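Local coordinates for MutT related protein (Methanosarcina mazei, PDB 3GRN) that probably acts as a Nudix hydrolase of the MutT type, a family that typically cleaves nucleoside diphosphates linked to another moiety, at residues A[11-17]-A[89-95]; A[73-78]-A[125-129]. Numbering follows the deposited sequence.

Interaction 1: A[11-17]-A[89-95]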
loop_
_atom_site.group_PDB
_atom_site.type_symbol
_atom_site.label_atom_id
_atom_site.label_comp_id
_atom_site.label_asym_id
_atom_site.label_seq_id
_atom_site.Cartn_x
_atom_site.Cartn_y
_atom_site.Cartn_z
ATOM N N VAL A 11 -8.695 9.618 -1.936
ATOM C CA VAL A 11 -9.111 10.384 -0.758
ATOM C C VAL A 11 -7.903 10.830 0.075
ATOM O O VAL A 11 -6.926 10.092 0.225
ATOM C CB VAL A 11 -10.108 9.582 0.114
ATOM C CG1 VAL A 11 -11.460 9.465 -0.578
ATOM C CG2 VAL A 11 -9.566 8.168 0.408
ATOM N N TYR A 12 -7.965 12.048 0.593
ATOM C CA TYR A 12 -6.920 12.586 1.492
ATOM C C TYR A 12 -7.513 13.085 2.806
ATOM O O TYR A 12 -8.709 13.417 2.873
ATOM C CB TYR A 12 -6.112 13.678 0.801
ATOM C CG TYR A 12 -5.361 13.118 -0.387
ATOM C CD1 TYR A 12 -4.153 12.438 -0.199
ATOM C CD2 TYR A 12 -5.877 13.200 -1.674
ATOM C CE1 TYR A 12 -3.440 11.885 -1.270
ATOM C CE2 TYR A 12 -5.166 12.620 -2.770
ATOM C CZ TYR A 12 -3.957 11.958 -2.539
ATOM O OH TYR A 12 -3.231 11.399 -3.576
ATOM N N ALA A 13 -6.671 13.116 3.859
ATOM C CA ALA A 13 -7.126 13.612 5.176
ATOM C C ALA A 13 -6.335 14.817 5.622
ATOM O O ALA A 13 -5.110 14.836 5.491
ATOM C CB ALA A 13 -7.013 12.531 6.223
ATOM N N LEU A 14 -7.047 15.818 6.147
ATOM C CA LEU A 14 -6.431 16.957 6.825
ATOM C C LEU A 14 -6.433 16.641 8.315
ATOM O O LEU A 14 -7.483 16.661 8.967
ATOM C CB LEU A 14 -7.231 18.244 6.611
ATOM C CG LEU A 14 -7.275 18.817 5.210
ATOM C CD1 LEU A 14 -8.184 20.065 5.213
ATOM C CD2 LEU A 14 -5.890 19.158 4.689
ATOM N N ILE A 15 -5.252 16.352 8.834
ATOM C CA ILE A 15 -5.117 15.946 10.229
ATOM C C ILE A 15 -4.240 16.970 10.908
ATOM O O ILE A 15 -3.113 17.169 10.473
ATOM C CB ILE A 15 -4.469 14.564 10.329
ATOM C CG1 ILE A 15 -5.377 13.519 9.669
ATOM C CG2 ILE A 15 -4.188 14.196 11.774
ATOM C CD1 ILE A 15 -4.797 12.151 9.621
ATOM N N ARG A 16 -4.750 17.559 11.998
ATOM C CA ARG A 16 -4.022 18.608 12.726
ATOM C C ARG A 16 -3.575 18.156 14.111
ATOM O O ARG A 16 -4.180 17.270 14.705
ATOM C CB ARG A 16 -4.873 19.875 12.877
ATOM C CG ARG A 16 -5.397 20.443 11.578
ATOM C CD ARG A 16 -6.491 21.440 11.893
ATOM N NE ARG A 16 -7.314 21.754 10.733
ATOM C CZ ARG A 16 -8.332 21.012 10.304
ATOM N NH1 ARG A 16 -8.669 19.887 10.930
ATOM N NH2 ARG A 16 -9.008 21.398 9.233
ATOM N N ASN A 17 -2.509 18.783 14.608
ATOM C CA ASN A 17 -2.047 18.547 15.969
ATOM C C ASN A 17 -2.648 19.582 16.912
ATOM O O ASN A 17 -3.453 20.418 16.487
ATOM C CB ASN A 17 -0.506 18.522 16.055
ATOM C CG ASN A 17 0.166 19.847 15.642
ATOM O OD1 ASN A 17 -0.478 20.876 15.429
ATOM N ND2 ASN A 17 1.489 19.805 15.531
ATOM N N VAL A 89 -11.035 15.519 -0.210
ATOM C CA VAL A 89 -10.254 15.804 0.993
ATOM C C VAL A 89 -11.225 15.869 2.173
ATOM O O VAL A 89 -12.234 16.579 2.111
ATOM C CB VAL A 89 -9.448 17.117 0.888
ATOM C CG1 VAL A 89 -8.656 17.298 2.148
ATOM C CG2 VAL A 89 -8.492 17.095 -0.328
ATOM N N PHE A 90 -10.921 15.101 3.215
ATOM C CA PHE A 90 -11.732 15.035 4.418
ATOM C C PHE A 90 -11.035 15.718 5.575
ATOM O O PHE A 90 -9.793 15.704 5.668
ATOM C CB PHE A 90 -11.997 13.574 4.777
ATOM C CG PHE A 90 -13.003 12.921 3.883
ATOM C CD1 PHE A 90 -14.360 12.938 4.221
ATOM C CD2 PHE A 90 -12.599 12.278 2.709
ATOM C CE1 PHE A 90 -15.299 12.335 3.395
ATOM C CE2 PHE A 90 -13.534 11.689 1.866
ATOM C CZ PHE A 90 -14.882 11.715 2.196
ATOM N N ASP A 91 -11.833 16.317 6.453
ATOM C CA ASP A 91 -11.286 16.927 7.636
ATOM C C ASP A 91 -11.221 15.863 8.734
ATOM O O ASP A 91 -12.229 15.265 9.117
ATOM C CB ASP A 91 -12.107 18.158 8.042
ATOM C CG ASP A 91 -11.357 19.064 9.007
ATOM O OD1 ASP A 91 -10.871 18.562 10.040
ATOM O OD2 ASP A 91 -11.258 20.281 8.737
ATOM N N GLY A 92 -10.008 15.631 9.216
ATOM C CA GLY A 92 -9.729 14.588 10.187
ATOM C C GLY A 92 -9.625 15.154 11.593
ATOM O O GLY A 92 -9.379 14.409 12.538
ATOM N N GLY A 93 -9.794 16.466 11.730
ATOM C CA GLY A 93 -9.884 17.088 13.053
ATOM C C GLY A 93 -8.524 17.313 13.679
ATOM O O GLY A 93 -7.540 17.542 12.976
ATOM N N TYR A 94 -8.481 17.247 15.011
ATOM C CA TYR A 94 -7.272 17.503 15.795
ATOM C C TYR A 94 -6.949 16.257 16.596
ATOM O O TYR A 94 -7.829 15.721 17.284
ATOM C CB TYR A 94 -7.478 18.682 16.762
ATOM C CG TYR A 94 -7.658 20.030 16.105
ATOM C CD1 TYR A 94 -6.619 20.947 16.080
ATOM C CD2 TYR A 94 -8.881 20.397 15.527
ATOM C CE1 TYR A 94 -6.772 22.193 15.486
ATOM C CE2 TYR A 94 -9.045 21.637 14.921
ATOM C CZ TYR A 94 -7.984 22.531 14.912
ATOM O OH TYR A 94 -8.122 23.763 14.320
ATOM N N VAL A 95 -5.701 15.791 16.492
ATOM C CA VAL A 95 -5.249 14.572 17.167
ATOM C C VAL A 95 -3.969 14.753 17.981
ATOM O O VAL A 95 -3.171 15.660 17.743
ATOM C CB VAL A 95 -5.032 13.350 16.197
ATOM C CG1 VAL A 95 -6.299 13.014 15.396
ATOM C CG2 VAL A 95 -3.820 13.569 15.284
#
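A two-pronged salt bridge gives the strongest side-chain link: Arg16 NH2 lies 2.6 Å from Asp91 OD2, while Arg16 NH1 donates to Asp91 OD1 at 2.7 Å, nearly linear at 173°. Asp91 OD1 also accepts from Gly93 N at 2.9 Å, an Asx turn tying the acid to the backbone two residues on. Beneath this pair runs a parallel ladder of backbone hydrogen bonds: Phe90 N to Tyr12 O and Leu14 N to Phe90 O, both 2.8 Å, and Gly92 N to Leu14 O, 2.7 Å. The register slips by one residue between Leu14 and Arg16, a beta bulge; the ladder resumes with Arg16 N to Gly93 O at 3.0 Å and Val95 N to Arg16 O at 2.8 Å. At the bulge Gly93 has phi 81°, readily adopted by glycine, and a CB on Gly92 would crowd Ile15 CG1. Arg16 CD sits over the Tyr94 ring, 3.9 Å from its centroid, a CH-pi contact. Leu14 CG meets Val89 CG1 at 3.7 Å on the face covered by helix 124-137, whereas Ala13 and Phe90 face helix 51-63. This parallel pair lies within the mixed sheet that, with helices on both faces, forms the alpha/beta/alpha Nudix fold.

Interaction 2: A[73-78]-A[125-129]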
loop_
_atom_site.group_PDB
_atom_site.type_symbol
_atom_site.label_atom_id
_atom_site.label_comp_id
_atom_site.label_asym_id
_atom_site.label_seq_id
_atom_site.Cartn_x
_atom_site.Cartn_y
_atom_site.Cartn_z
ATOM N N ALA A 73 -13.661 18.558 3.196
ATOM C CA ALA A 73 -12.942 19.830 3.221
ATOM C C ALA A 73 -12.840 20.453 1.829
ATOM O O ALA A 73 -12.638 21.651 1.693
ATOM C CB ALA A 73 -11.581 19.648 3.809
ATOM N N GLY A 74 -12.955 19.611 0.813
ATOM C CA GLY A 74 -12.898 20.055 -0.582
ATOM C C GLY A 74 -12.402 18.969 -1.523
ATOM O O GLY A 74 -12.435 17.777 -1.205
ATOM N N GLN A 75 -11.879 19.419 -2.658
ATOM C CA GLN A 75 -11.578 18.581 -3.815
ATOM C C GLN A 75 -10.222 18.981 -4.365
ATOM O O GLN A 75 -9.937 20.176 -4.426
ATOM C CB GLN A 75 -12.679 18.852 -4.867
ATOM C CG GLN A 75 -12.454 18.365 -6.286
ATOM C CD GLN A 75 -11.681 19.343 -7.161
ATOM O OE1 GLN A 75 -10.878 18.922 -7.991
ATOM N NE2 GLN A 75 -11.921 20.652 -6.986
ATOM N N VAL A 76 -9.416 18.013 -4.813
ATOM C CA VAL A 76 -8.258 18.334 -5.623
ATOM C C VAL A 76 -8.255 17.363 -6.808
ATOM O O VAL A 76 -8.556 16.180 -6.640
ATOM C CB VAL A 76 -6.925 18.329 -4.813
ATOM C CG1 VAL A 76 -6.580 16.960 -4.317
ATOM C CG2 VAL A 76 -5.794 18.845 -5.650
ATOM N N ASN A 77 -7.980 17.883 -8.000
ATOM C CA ASN A 77 -7.882 17.074 -9.218
ATOM C C ASN A 77 -6.500 17.276 -9.834
ATOM O O ASN A 77 -6.010 18.412 -9.878
ATOM C CB ASN A 77 -8.935 17.491 -10.258
ATOM C CG ASN A 77 -10.364 17.367 -9.759
ATOM O OD1 ASN A 77 -10.716 16.435 -9.038
ATOM N ND2 ASN A 77 -11.206 18.312 -10.168
ATOM N N PHE A 78 -5.879 16.212 -10.323
ATOM C CA PHE A 78 -4.576 16.367 -10.988
ATOM C C PHE A 78 -4.321 15.214 -11.944
ATOM O O PHE A 78 -4.814 14.086 -11.739
ATOM C CB PHE A 78 -3.417 16.502 -9.982
ATOM C CG PHE A 78 -3.323 15.389 -8.976
ATOM C CD1 PHE A 78 -2.488 14.304 -9.182
ATOM C CD2 PHE A 78 -4.058 15.455 -7.765
ATOM C CE1 PHE A 78 -2.392 13.276 -8.241
ATOM C CE2 PHE A 78 -3.970 14.448 -6.828
ATOM C CZ PHE A 78 -3.131 13.345 -7.062
ATOM N N TYR A 125 -0.879 21.326 -6.987
ATOM C CA TYR A 125 -2.299 21.066 -6.752
ATOM C C TYR A 125 -2.678 21.076 -5.265
ATOM O O TYR A 125 -3.788 21.496 -4.922
ATOM C CB TYR A 125 -2.770 19.781 -7.451
ATOM C CG TYR A 125 -1.933 18.558 -7.178
ATOM C CD1 TYR A 125 -2.149 17.788 -6.048
ATOM C CD2 TYR A 125 -0.917 18.174 -8.054
ATOM C CE1 TYR A 125 -1.379 16.673 -5.790
ATOM C CE2 TYR A 125 -0.155 17.055 -7.818
ATOM C CZ TYR A 125 -0.381 16.309 -6.664
ATOM O OH TYR A 125 0.365 15.180 -6.383
ATOM N N PHE A 126 -1.766 20.618 -4.400
ATOM C CA PHE A 126 -2.009 20.682 -2.957
ATOM C C PHE A 126 -1.873 22.114 -2.437
ATOM O O PHE A 126 -2.683 22.552 -1.624
ATOM C CB PHE A 126 -1.087 19.747 -2.182
ATOM C CG PHE A 126 -1.508 18.296 -2.212
ATOM C CD1 PHE A 126 -2.839 17.932 -2.037
ATOM C CD2 PHE A 126 -0.550 17.292 -2.348
ATOM C CE1 PHE A 126 -3.222 16.587 -2.044
ATOM C CE2 PHE A 126 -0.924 15.945 -2.351
ATOM C CZ PHE A 126 -2.263 15.599 -2.202
ATOM N N ARG A 127 -0.856 22.832 -2.918
ATOM C CA ARG A 127 -0.668 24.258 -2.625
ATOM C C ARG A 127 -1.964 25.023 -2.922
ATOM O O ARG A 127 -2.477 25.728 -2.063
ATOM C CB ARG A 127 0.502 24.813 -3.461
ATOM C CG ARG A 127 1.061 26.139 -2.990
ATOM C CD ARG A 127 2.216 26.609 -3.885
ATOM N NE ARG A 127 3.328 25.652 -3.902
ATOM C CZ ARG A 127 3.789 25.046 -4.996
ATOM N NH1 ARG A 127 4.800 24.194 -4.898
ATOM N NH2 ARG A 127 3.259 25.297 -6.187
ATOM N N ASP A 128 -2.475 24.856 -4.142
ATOM C CA ASP A 128 -3.745 25.438 -4.579
ATOM C C ASP A 128 -4.895 25.053 -3.642
ATOM O O ASP A 128 -5.702 25.900 -3.246
ATOM C CB ASP A 128 -4.047 24.974 -6.005
ATOM C CG ASP A 128 -5.198 25.723 -6.642
ATOM O OD1 ASP A 128 -5.098 26.960 -6.805
ATOM O OD2 ASP A 128 -6.195 25.063 -7.007
ATOM N N PHE A 129 -4.969 23.766 -3.288
ATOM C CA PHE A 129 -6.025 23.300 -2.388
ATOM C C PHE A 129 -6.013 24.081 -1.085
ATOM O O PHE A 129 -7.060 24.526 -0.623
ATOM C CB PHE A 129 -5.933 21.800 -2.063
ATOM C CG PHE A 129 -6.860 21.388 -0.935
ATOM C CD1 PHE A 129 -8.199 21.124 -1.195
ATOM C CD2 PHE A 129 -6.408 21.338 0.394
ATOM C CE1 PHE A 129 -9.076 20.799 -0.171
ATOM C CE2 PHE A 129 -7.268 21.010 1.426
ATOM C CZ PHE A 129 -8.610 20.739 1.143
#
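In the alpha/beta/alpha sandwich of the Nudix fold, helix 124-137 packs over strand 72-79, outermost in this chain's sheet, roughly antiparallel to it; the axes of 73-78 and 125-129 make 157° and approach to 8.6 Å. Side chains at alternate positions, Val76 and Phe78, point toward the helix, as alternation along the strand beyond the bulge predicts. Phe78 and Tyr125 both adopt chi1 near +60° (55° and 51°), with chi2 of 95° and 84°, and their rings stack face to face: the planes differ by 8° and the centroids are 3.9 Å apart. Phe78 CB adds a CH-pi contact over the Tyr125 ring. Val76, also p at 66°, places CG2 3.6 Å from Tyr125 CB and CG1 4.1 Å from Phe126 CE1. One helical turn after Tyr125, Phe129 takes the t rotamer (169°), and its ring reaches the start of the strand segment, where Ala73 CB is 4.1 Å from Phe129 CZ. Ala73 and Gly74 together face Val89 in a classic beta bulge. Gly74, at phi/psi 153/-157, would have a CB jammed against the preceding carbonyl and about 3.0 Å from Phe129 CE1. Without that side chain, the ring edge fits against the backbone, Gly74 CA lying 3.9 Å from Phe129 CE1.

How the interactions relate
From the N terminus the chain lays down 11-17 first and passes through helix 51-63 before 73-78; the next strand then brings 89-95 back beside 11-17, closing the loop of interaction 1 across 71 intervening residues. Interaction 2 opens within that loop at 73-78 and closes beyond it at 125-129, so the two contacts cross. Their centres are 14 Å apart, yet they touch. Ala73 N lies 2.7 Å from Val89 O, a probable hydrogen bond between adjacent strands. Gly74 O lies 2.8 Å from Val89 N, probably another. Val89 CG1 packs 3.6 Å from Phe129 CZ. Interaction 1 joins strands within the sheet; interaction 2 ties its edge to the C-terminal helix.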